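Putative TetR-family transcriptional regulator (Syntrophomonas wolfei subsp. wolfei, PDB 3LWJ) probably binds DNA through an N-terminal helix-turn-helix, as expected of a TetR-family transcriptional regulator, and forms a dimer of all-helical subunits. Local coordinates at residues A[86-90]-A[190-194]; A[93-98]-A[182-187]. The contacts are given in a common frame with arbitrary orientation. Residue numbers count along the deposited sequence, not the author numbering.

Contact 1 (A[86-90]-A[190-194]); sequences YERFI and HKTLA
Both segments are α-helical, within helices 85-102 and 179-195. Their N-to-C directions differ by 143° (roughly antiparallel), with axes 10.4 Å apart at closest approach. CA atoms pair Y86 with A194 at 8.1 Å and I90 with H190 at 6.4 Å; the backbones therefore splay towards the Y86 end, where the Y86 ring spans the wider gap to the small A194.

The aromatic contacts centre on F89. F89 (chi1 t) brings CE2 to 3.4 Å from H190 O, at the ring edge. H190 (chi1 m) turns its own edge to the F89 face in an offset edge-to-face pair, centroids 5.7 Å apart and planes at 75°; its ND1 is hydrogen-bonded to the V186 carbonyl.

Apolar packing completes the interface. Y86 (chi1 t) sets CE1 3.6 Å from A194 CB, F89 CZ lies 3.9 Å from L193 CD2, and I90 (m, m) places CD1 4.0 Å from H190 CB. No hydrogen bond crosses.

L193 and A194 make backbone hydrogen bonds to the second subunit, whose L197 and L198 pack on F89 and Y86, so the pair forms part of the dimer interface in the helical C-terminal domain of the TetR fold.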
loop_
_atom_site.group_PDB
_atom_site.type_symbol
_atom_site.label_atom_id
_atom_site.label_comp_id
_atom_site.label_asym_id
_atom_site.label_seq_id
_atom_site.Cartn_x
_atom_site.Cartn_y
_atom_site.Cartn_z
ATOM N N TYR A 86 -5.920 13.323 -21.459
ATOM C CA TYR A 86 -6.866 12.430 -20.795
ATOM C C TYR A 86 -6.706 10.989 -21.255
ATOM O O TYR A 86 -6.753 10.059 -20.442
ATOM C CB TYR A 86 -8.339 12.846 -21.020
ATOM C CG TYR A 86 -9.300 11.830 -20.421
ATOM C CD1 TYR A 86 -9.488 11.757 -19.041
ATOM C CD2 TYR A 86 -9.941 10.891 -21.212
ATOM C CE1 TYR A 86 -10.327 10.812 -18.477
ATOM C CE2 TYR A 86 -10.784 9.937 -20.651
ATOM C CZ TYR A 86 -10.973 9.916 -19.282
ATOM O OH TYR A 86 -11.798 8.977 -18.723
ATOM N N GLU A 87 -6.558 10.794 -22.564
ATOM C CA GLU A 87 -6.285 9.460 -23.078
ATOM C C GLU A 87 -5.028 8.921 -22.443
ATOM O O GLU A 87 -4.993 7.755 -22.012
ATOM C CB GLU A 87 -6.133 9.464 -24.595
ATOM C CG GLU A 87 -6.162 8.079 -25.195
ATOM C CD GLU A 87 -7.564 7.495 -25.313
ATOM O OE1 GLU A 87 -8.546 8.242 -25.456
ATOM O OE2 GLU A 87 -7.681 6.268 -25.283
ATOM N N ARG A 88 -4.000 9.763 -22.364
ATOM C CA ARG A 88 -2.756 9.391 -21.685
ATOM C C ARG A 88 -2.967 9.006 -20.200
ATOM O O ARG A 88 -2.382 8.035 -19.699
ATOM C CB ARG A 88 -1.763 10.550 -21.732
ATOM C CG ARG A 88 -1.190 10.923 -23.099
ATOM C CD ARG A 88 -0.199 12.048 -22.928
ATOM N NE ARG A 88 0.507 12.385 -24.167
ATOM C CZ ARG A 88 1.592 13.147 -24.219
ATOM N NH1 ARG A 88 2.117 13.665 -23.113
ATOM N NH2 ARG A 88 2.152 13.399 -25.386
ATOM N N PHE A 89 -3.797 9.788 -19.509
ATOM C CA PHE A 89 -4.037 9.620 -18.078
ATOM C C PHE A 89 -4.532 8.221 -17.774
ATOM O O PHE A 89 -4.024 7.553 -16.875
ATOM C CB PHE A 89 -5.059 10.663 -17.600
ATOM C CG PHE A 89 -5.236 10.717 -16.118
ATOM C CD1 PHE A 89 -4.203 11.142 -15.304
ATOM C CD2 PHE A 89 -6.440 10.335 -15.535
ATOM C CE1 PHE A 89 -4.350 11.179 -13.946
ATOM C CE2 PHE A 89 -6.596 10.392 -14.159
ATOM C CZ PHE A 89 -5.546 10.812 -13.366
ATOM N N ILE A 90 -5.503 7.774 -18.548
ATOM C CA ILE A 90 -6.038 6.438 -18.386
ATOM C C ILE A 90 -5.087 5.380 -18.872
ATOM O O ILE A 90 -4.755 4.452 -18.120
ATOM C CB ILE A 90 -7.350 6.237 -19.124
ATOM C CG1 ILE A 90 -8.362 7.288 -18.675
ATOM C CG2 ILE A 90 -7.851 4.872 -18.851
ATOM C CD1 ILE A 90 -8.512 7.419 -17.143
ATOM N N HIS A 190 -9.130 5.764 -11.867
ATOM C CA HIS A 190 -8.546 6.947 -12.551
ATOM C C HIS A 190 -9.576 7.704 -13.384
ATOM O O HIS A 190 -9.552 8.947 -13.441
ATOM C CB HIS A 190 -7.325 6.573 -13.381
ATOM C CG HIS A 190 -6.141 6.226 -12.544
ATOM N ND1 HIS A 190 -5.885 4.939 -12.122
ATOM C CD2 HIS A 190 -5.170 6.996 -12.013
ATOM C CE1 HIS A 190 -4.792 4.932 -11.386
ATOM N NE2 HIS A 190 -4.339 6.165 -11.300
ATOM N N LYS A 191 -10.544 6.970 -13.948
ATOM C CA LYS A 191 -11.668 7.591 -14.643
ATOM C C LYS A 191 -12.479 8.465 -13.695
ATOM O O LYS A 191 -12.741 9.638 -13.981
ATOM C CB LYS A 191 -12.570 6.559 -15.320
ATOM C CG LYS A 191 -13.903 7.166 -15.899
ATOM C CD LYS A 191 -15.072 6.132 -15.986
ATOM C CE LYS A 191 -15.535 5.569 -14.605
ATOM N NZ LYS A 191 -16.117 6.568 -13.654
ATOM N N THR A 192 -12.876 7.890 -12.575
ATOM C CA THR A 192 -13.625 8.653 -11.573
ATOM C C THR A 192 -12.830 9.835 -11.019
ATOM O O THR A 192 -13.388 10.917 -10.784
ATOM C CB THR A 192 -14.054 7.778 -10.418
ATOM O OG1 THR A 192 -14.887 6.722 -10.911
ATOM C CG2 THR A 192 -14.837 8.563 -9.403
ATOM N N LEU A 193 -11.543 9.634 -10.780
ATOM C CA LEU A 193 -10.672 10.728 -10.306
ATOM C C LEU A 193 -10.658 11.911 -11.278
ATOM O O LEU A 193 -10.697 13.100 -10.866
ATOM C CB LEU A 193 -9.228 10.215 -10.059
ATOM C CG LEU A 193 -8.086 11.202 -9.809
ATOM C CD1 LEU A 193 -8.450 12.048 -8.618
ATOM C CD2 LEU A 193 -6.668 10.476 -9.626
ATOM N N ALA A 194 -10.587 11.570 -12.560
ATOM C CA ALA A 194 -10.616 12.518 -13.671
ATOM C C ALA A 194 -11.923 13.315 -13.755
ATOM O O ALA A 194 -11.910 14.554 -13.811
ATOM C CB ALA A 194 -10.385 11.760 -14.982
#

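Contact 2 (A[93-98]-A[182-187]); sequences KRLTME and MIEMVL. With EDO (1,2-ethanediol), chain B.
In the helical C-terminal domain of this TetR-type fold, 93-98 and 182-187 form a roughly antiparallel α-helix pair, axes 9.7 Å apart, signed crossing angle 149°. The nearest CA atoms are K93-L187 (6.7 Å) and R94-I183 (6.4 Å).

The main bump, selenomethionine M97 (chi1 m, chi2 -15°, chi3 -99°), fits among M182, I183 and V186: CB is 4.1 Å from I183 CG1, and CG 4.2 Å from V186 CG2. S167 of helix 153-173 helps close this hollow.

L187 (m, t) fills the adjoining space between K93 and R94, CD2 4.1 Å from K93 CB. K93 (m, m, t, m) leads away; its NZ hydrogen-bonds F89 O and, weakly, 1,2-ethanediol O2 at 2.9 Å. R94, salt-bridged through NH2 to E91, lays one guanidinium face over L187 (NH1 to CD1 3.3 Å). E98, salt-bridged to K179, sets OE2 3.8 Å from I183 CD1.

At the M182 (t, t, p) end, two selenomethionines meet: M97 CE lies 3.5 Å from M182 SE.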
loop_
_atom_site.group_PDB
_atom_site.type_symbol
_atom_site.label_atom_id
_atom_site.label_comp_id
_atom_site.label_asym_id
_atom_site.label_seq_id
_atom_site.Cartn_x
_atom_site.Cartn_y
_atom_site.Cartn_z
ATOM N N LYS A 93 -1.982 4.065 -17.101
ATOM C CA LYS A 93 -2.180 3.222 -15.911
ATOM C C LYS A 93 -2.262 1.768 -16.372
ATOM O O LYS A 93 -1.592 0.907 -15.831
ATOM C CB LYS A 93 -3.416 3.662 -15.141
ATOM C CG LYS A 93 -3.458 5.131 -14.766
ATOM C CD LYS A 93 -2.220 5.604 -14.051
ATOM C CE LYS A 93 -2.229 7.104 -13.952
ATOM N NZ LYS A 93 -1.856 7.797 -15.229
ATOM N N ARG A 94 -2.994 1.508 -17.451
ATOM C CA ARG A 94 -2.966 0.172 -18.028
ATOM C C ARG A 94 -1.545 -0.269 -18.423
ATOM O O ARG A 94 -1.107 -1.366 -18.051
ATOM C CB ARG A 94 -3.930 0.043 -19.198
ATOM C CG ARG A 94 -3.708 -1.210 -19.977
ATOM C CD ARG A 94 -4.942 -1.731 -20.727
ATOM N NE ARG A 94 -5.819 -0.707 -21.280
ATOM C CZ ARG A 94 -7.146 -0.778 -21.270
ATOM N NH1 ARG A 94 -7.745 -1.827 -20.710
ATOM N NH2 ARG A 94 -7.880 0.197 -21.824
ATOM N N LEU A 95 -0.822 0.576 -19.160
ATOM C CA LEU A 95 0.583 0.282 -19.462
ATOM C C LEU A 95 1.374 -0.080 -18.243
ATOM O O LEU A 95 2.130 -1.048 -18.286
ATOM C CB LEU A 95 1.326 1.463 -20.114
ATOM C CG LEU A 95 1.197 1.616 -21.598
ATOM C CD1 LEU A 95 2.018 2.824 -22.048
ATOM C CD2 LEU A 95 1.604 0.319 -22.318
ATOM N N THR A 96 1.256 0.714 -17.170
ATOM C CA THR A 96 2.049 0.456 -15.984
ATOM C C THR A 96 1.676 -0.902 -15.434
ATOM O O THR A 96 2.549 -1.687 -15.077
ATOM C CB THR A 96 1.834 1.513 -14.876
ATOM O OG1 THR A 96 2.184 2.804 -15.369
ATOM C CG2 THR A 96 2.656 1.164 -13.657
HETATM N N MSE A 97 0.377 -1.172 -15.369
HETATM C CA MSE A 97 -0.108 -2.435 -14.778
HETATM C C MSE A 97 0.432 -3.611 -15.642
HETATM O O MSE A 97 0.775 -4.691 -15.116
HETATM C CB MSE A 97 -1.663 -2.495 -14.652
HETATM C CG MSE A 97 -2.429 -1.719 -13.420
HETATM SE SE MSE A 97 -1.187 -1.215 -12.004
HETATM C CE MSE A 97 -1.506 -2.667 -10.745
ATOM N N GLU A 98 0.543 -3.412 -16.954
ATOM C CA GLU A 98 1.112 -4.474 -17.818
ATOM C C GLU A 98 2.619 -4.676 -17.579
ATOM O O GLU A 98 3.108 -5.799 -17.661
ATOM C CB GLU A 98 0.869 -4.220 -19.317
ATOM C CG GLU A 98 -0.613 -4.140 -19.787
ATOM C CD GLU A 98 -1.356 -5.486 -19.913
ATOM O OE1 GLU A 98 -0.747 -6.570 -19.657
ATOM O OE2 GLU A 98 -2.569 -5.442 -20.281
HETATM N N MSE A 182 -7.778 -6.450 -11.576
HETATM C CA MSE A 182 -6.834 -5.458 -11.078
HETATM C C MSE A 182 -6.710 -4.319 -12.052
HETATM O O MSE A 182 -6.739 -3.157 -11.678
HETATM C CB MSE A 182 -5.465 -6.085 -10.879
HETATM C CG MSE A 182 -4.313 -5.112 -10.701
HETATM SE SE MSE A 182 -2.541 -6.001 -10.772
HETATM C CE MSE A 182 -2.459 -6.435 -12.664
ATOM N N ILE A 183 -6.596 -4.665 -13.328
ATOM C CA ILE A 183 -6.474 -3.656 -14.362
ATOM C C ILE A 183 -7.767 -2.814 -14.366
ATOM O O ILE A 183 -7.694 -1.567 -14.287
ATOM C CB ILE A 183 -6.160 -4.288 -15.738
ATOM C CG1 ILE A 183 -4.754 -4.908 -15.706
ATOM C CG2 ILE A 183 -6.276 -3.250 -16.854
ATOM C CD1 ILE A 183 -4.433 -5.821 -16.948
ATOM N N GLU A 184 -8.930 -3.484 -14.358
ATOM C CA GLU A 184 -10.240 -2.774 -14.388
ATOM C C GLU A 184 -10.398 -1.822 -13.202
ATOM O O GLU A 184 -10.821 -0.687 -13.370
ATOM C CB GLU A 184 -11.429 -3.754 -14.438
ATOM C CG GLU A 184 -12.807 -3.094 -14.251
HETATM N N MSE A 185 -10.044 -2.291 -12.008
HETATM C CA MSE A 185 -10.158 -1.460 -10.807
HETATM C C MSE A 185 -9.357 -0.190 -10.965
HETATM O O MSE A 185 -9.831 0.906 -10.654
HETATM C CB MSE A 185 -9.621 -2.231 -9.596
HETATM C CG MSE A 185 -9.570 -1.429 -8.279
HETATM SE SE MSE A 185 -8.774 -2.499 -6.902
HETATM C CE MSE A 185 -10.209 -3.767 -6.769
ATOM N N VAL A 186 -8.103 -0.357 -11.377
ATOM C CA VAL A 186 -7.209 0.746 -11.467
ATOM C C VAL A 186 -7.718 1.747 -12.505
ATOM O O VAL A 186 -7.729 2.940 -12.255
ATOM C CB VAL A 186 -5.785 0.273 -11.742
ATOM C CG1 VAL A 186 -4.931 1.411 -12.127
ATOM C CG2 VAL A 186 -5.159 -0.476 -10.495
ATOM N N LEU A 187 -8.174 1.277 -13.651
ATOM C CA LEU A 187 -8.679 2.189 -14.700
ATOM C C LEU A 187 -9.962 2.869 -14.281
ATOM O O LEU A 187 -10.175 4.038 -14.553
ATOM C CB LEU A 187 -8.932 1.436 -16.014
ATOM C CG LEU A 187 -7.736 0.701 -16.605
ATOM C CD1 LEU A 187 -8.184 -0.085 -17.892
ATOM C CD2 LEU A 187 -6.595 1.643 -16.840
HETATM C C1 EDO B . 1.794 10.172 -14.550
HETATM O O1 EDO B . 2.251 9.495 -15.751
HETATM C C2 EDO B . 0.358 9.968 -14.055
HETATM O O2 EDO B . -0.673 10.437 -14.945
#

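Contacts 1 and 2 sample one interface, between helices 85-102 and 179-195, with centres 11 Å apart; the antiparallel course nests contact 2 within the chain loop closed by contact 1. They touch directly: H190 NE2 packs 3.5 Å from K93 CE, and I90 O lies 3.6 Å from L187 CD2. Two hydrogen bonds along the helices, from K93 and from H190, also join them. The 1,2-ethanediol, probably from the crystallisation liquor, lies beside both: besides its bond to K93, the nearest atoms of the F89 side chain and the diol are about 4 Å apart. Six residues of contact 1 are within reach of the second subunit but one of contact 2, M185, which packs on H158 of that subunit.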